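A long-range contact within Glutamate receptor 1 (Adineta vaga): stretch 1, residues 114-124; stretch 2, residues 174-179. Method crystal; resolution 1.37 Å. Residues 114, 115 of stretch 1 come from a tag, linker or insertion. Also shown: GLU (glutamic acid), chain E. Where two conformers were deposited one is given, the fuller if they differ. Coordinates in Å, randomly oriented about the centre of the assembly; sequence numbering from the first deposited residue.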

# COMPACT_ATOMS: atom_id res chain seq x y z
N GLY A 114 21.35 4.44 -23.33
CA GLY A 114 22.33 3.63 -24.03
C GLY A 114 23.31 2.86 -23.16
O GLY A 114 24.10 2.06 -23.67
N THR A 115 23.29 3.08 -21.84
CA THR A 115 24.22 2.39 -20.94
C THR A 115 23.92 0.90 -20.96
O THR A 115 22.75 0.49 -20.93
CB THR A 115 24.05 2.94 -19.49
OG1 THR A 115 24.29 4.35 -19.52
CG2 THR A 115 25.03 2.28 -18.54
N LEU A 116 24.98 0.10 -21.02
CA LEU A 116 24.82 -1.34 -21.08
C LEU A 116 24.65 -1.98 -19.70
O LEU A 116 25.53 -2.67 -19.18
CB LEU A 116 25.99 -1.95 -21.86
CG LEU A 116 26.04 -1.52 -23.33
CD1 LEU A 116 27.40 -1.87 -23.96
CD2 LEU A 116 24.89 -2.13 -24.14
N ILE A 117 23.50 -1.67 -19.11
CA ILE A 117 23.03 -2.25 -17.85
C ILE A 117 21.68 -2.88 -18.13
O ILE A 117 20.86 -2.26 -18.76
CB ILE A 117 22.84 -1.12 -16.78
CG1 ILE A 117 24.22 -0.58 -16.33
CG2 ILE A 117 22.08 -1.61 -15.55
CD1 ILE A 117 25.24 -1.67 -16.03
N ASP A 118 21.46 -4.11 -17.67
CA ASP A 118 20.19 -4.81 -17.90
C ASP A 118 19.23 -4.71 -16.70
O ASP A 118 18.00 -4.86 -16.82
CB ASP A 118 20.47 -6.29 -18.22
CG ASP A 118 21.41 -6.47 -19.43
OD1 ASP A 118 20.98 -6.15 -20.56
OD2 ASP A 118 22.57 -6.92 -19.26
N GLY A 119 19.79 -4.43 -15.53
CA GLY A 119 18.99 -4.41 -14.32
C GLY A 119 19.85 -4.66 -13.08
O GLY A 119 21.07 -4.52 -13.10
N MET A 120 19.19 -5.05 -12.00
CA MET A 120 19.83 -5.12 -10.71
C MET A 120 20.97 -6.14 -10.62
O MET A 120 21.90 -5.96 -9.83
CB MET A 120 18.78 -5.43 -9.65
CG MET A 120 19.31 -5.38 -8.26
SD MET A 120 19.81 -3.70 -7.74
CE MET A 120 18.29 -2.80 -7.64
N ASP A 121 20.94 -7.20 -11.42
CA ASP A 121 22.03 -8.19 -11.37
C ASP A 121 23.38 -7.57 -11.70
O ASP A 121 24.39 -7.92 -11.13
CB ASP A 121 21.77 -9.34 -12.34
CG ASP A 121 20.70 -10.28 -11.85
OD1 ASP A 121 20.40 -10.25 -10.63
OD2 ASP A 121 20.16 -11.06 -12.67
N ASP A 122 23.38 -6.61 -12.61
CA ASP A 122 24.64 -5.99 -13.01
C ASP A 122 25.26 -5.19 -11.86
O ASP A 122 26.47 -5.05 -11.79
CB ASP A 122 24.44 -5.13 -14.27
CG ASP A 122 24.29 -5.97 -15.53
OD1 ASP A 122 24.76 -7.13 -15.55
OD2 ASP A 122 23.68 -5.49 -16.51
N LEU A 123 24.45 -4.70 -10.92
CA LEU A 123 24.99 -4.00 -9.75
C LEU A 123 25.45 -4.99 -8.69
O LEU A 123 26.35 -4.69 -7.92
CB LEU A 123 23.94 -3.06 -9.11
CG LEU A 123 23.65 -1.72 -9.79
CD1 LEU A 123 23.14 -2.01 -11.14
CD2 LEU A 123 22.64 -0.92 -8.98
N LYS A 124 24.80 -6.15 -8.64
CA LYS A 124 25.09 -7.15 -7.61
C LYS A 124 26.15 -8.15 -8.07
O LYS A 124 26.66 -8.91 -7.27
CB LYS A 124 23.80 -7.87 -7.19
CG LYS A 124 22.87 -7.04 -6.29
CD LYS A 124 21.49 -7.68 -6.06
CE LYS A 124 20.66 -6.85 -5.08
NZ LYS A 124 19.21 -7.25 -4.96
N ILE A 174 29.05 8.68 -12.43
CA ILE A 174 28.42 7.42 -12.03
C ILE A 174 27.70 6.81 -13.22
O ILE A 174 27.41 7.50 -14.22
CB ILE A 174 27.42 7.65 -10.85
CG1 ILE A 174 26.36 8.71 -11.22
CG2 ILE A 174 28.20 8.05 -9.62
CD1 ILE A 174 25.30 8.95 -10.09
N ASP A 175 27.42 5.52 -13.14
CA ASP A 175 26.67 4.84 -14.21
C ASP A 175 25.21 4.65 -13.87
O ASP A 175 24.40 4.54 -14.79
CB ASP A 175 27.32 3.48 -14.52
CG ASP A 175 28.71 3.61 -15.12
OD1 ASP A 175 28.91 4.53 -15.95
OD2 ASP A 175 29.58 2.83 -14.66
N VAL A 176 24.86 4.56 -12.58
CA VAL A 176 23.48 4.33 -12.18
C VAL A 176 23.21 5.07 -10.88
O VAL A 176 24.10 5.37 -10.10
CB VAL A 176 23.16 2.84 -11.97
CG1 VAL A 176 23.29 2.04 -13.25
CG2 VAL A 176 24.06 2.24 -10.87
N SER A 177 21.93 5.36 -10.65
CA SER A 177 21.43 5.64 -9.29
C SER A 177 20.06 4.98 -9.15
O SER A 177 19.62 4.26 -10.06
CB SER A 177 21.36 7.15 -9.05
OG SER A 177 21.09 7.44 -7.67
N PHE A 178 19.41 5.17 -7.98
CA PHE A 178 18.07 4.64 -7.72
C PHE A 178 17.15 5.84 -7.55
O PHE A 178 17.57 6.89 -7.02
CB PHE A 178 18.02 3.89 -6.38
CG PHE A 178 18.91 2.67 -6.26
CD1 PHE A 178 19.41 2.04 -7.37
CD2 PHE A 178 19.22 2.16 -5.00
CE1 PHE A 178 20.22 0.92 -7.24
CE2 PHE A 178 19.99 1.04 -4.86
CZ PHE A 178 20.50 0.43 -5.99
N MET A 179 15.91 5.68 -7.96
CA MET A 179 14.92 6.75 -7.84
C MET A 179 13.53 6.16 -7.79
O MET A 179 13.24 5.16 -8.43
CB MET A 179 15.06 7.71 -9.00
CG MET A 179 14.21 8.94 -8.87
SD MET A 179 14.60 10.12 -10.24
CE MET A 179 13.53 11.49 -9.76
N GLU E . 10.82 8.52 -1.16
CA GLU E . 12.25 8.59 -0.83
C GLU E . 12.43 8.62 0.69
O GLU E . 11.43 8.84 1.42
CB GLU E . 12.93 9.82 -1.44
CG GLU E . 12.84 9.95 -2.97
CD GLU E . 13.65 8.93 -3.77
OE1 GLU E . 14.41 8.17 -3.16
OE2 GLU E . 13.57 8.95 -5.02
OXT GLU E . 13.58 8.41 1.15
O HOH W 1 24.58 5.77 -17.21

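No direct hydrogen bond crosses this contact; apolar packing and one bridging water hold it together. Ile174, at the start of stretch 2, stays out of reach. At Asp175 the backbone does the work: water 1 donates to Asp175 O and to Thr115 OG1, both at 2.7 Å, closing a gap too wide for a direct bond. Thr115, a tag or linker residue, also brings its CG2 to 4.4 Å from Asp175 O.

Val176 is buried, and its two methyl groups serve two neighbours. CG1 lies 4.1 Å from Ile117 CG1, while CG2 meets Leu123 CD2 at 3.9 Å, so a compact branched side chain spans loop and helix at once. Ser177 turns its CA-to-CB bond away from stretch 1, and its OG is hydrogen-bonded elsewhere in the structure.

The CA-to-CB bond of Phe178 points sideways, but the end of its ring comes nearer to stretch 1. Leu123 CD2 abuts the ring edge, 3.5 Å from Phe178 CE1; Met120, unbranched and flexible, curls with chi2 and chi3 both p to set its CE 4.2 Å from the same CE1 atom. Leu123 thus links Val176 and Phe178. Behind this packing, Asp122 OD2 accepts from Asp118 N at 2.9 Å, tying the loop to the helix. Met179 lies beyond reach of stretch 1.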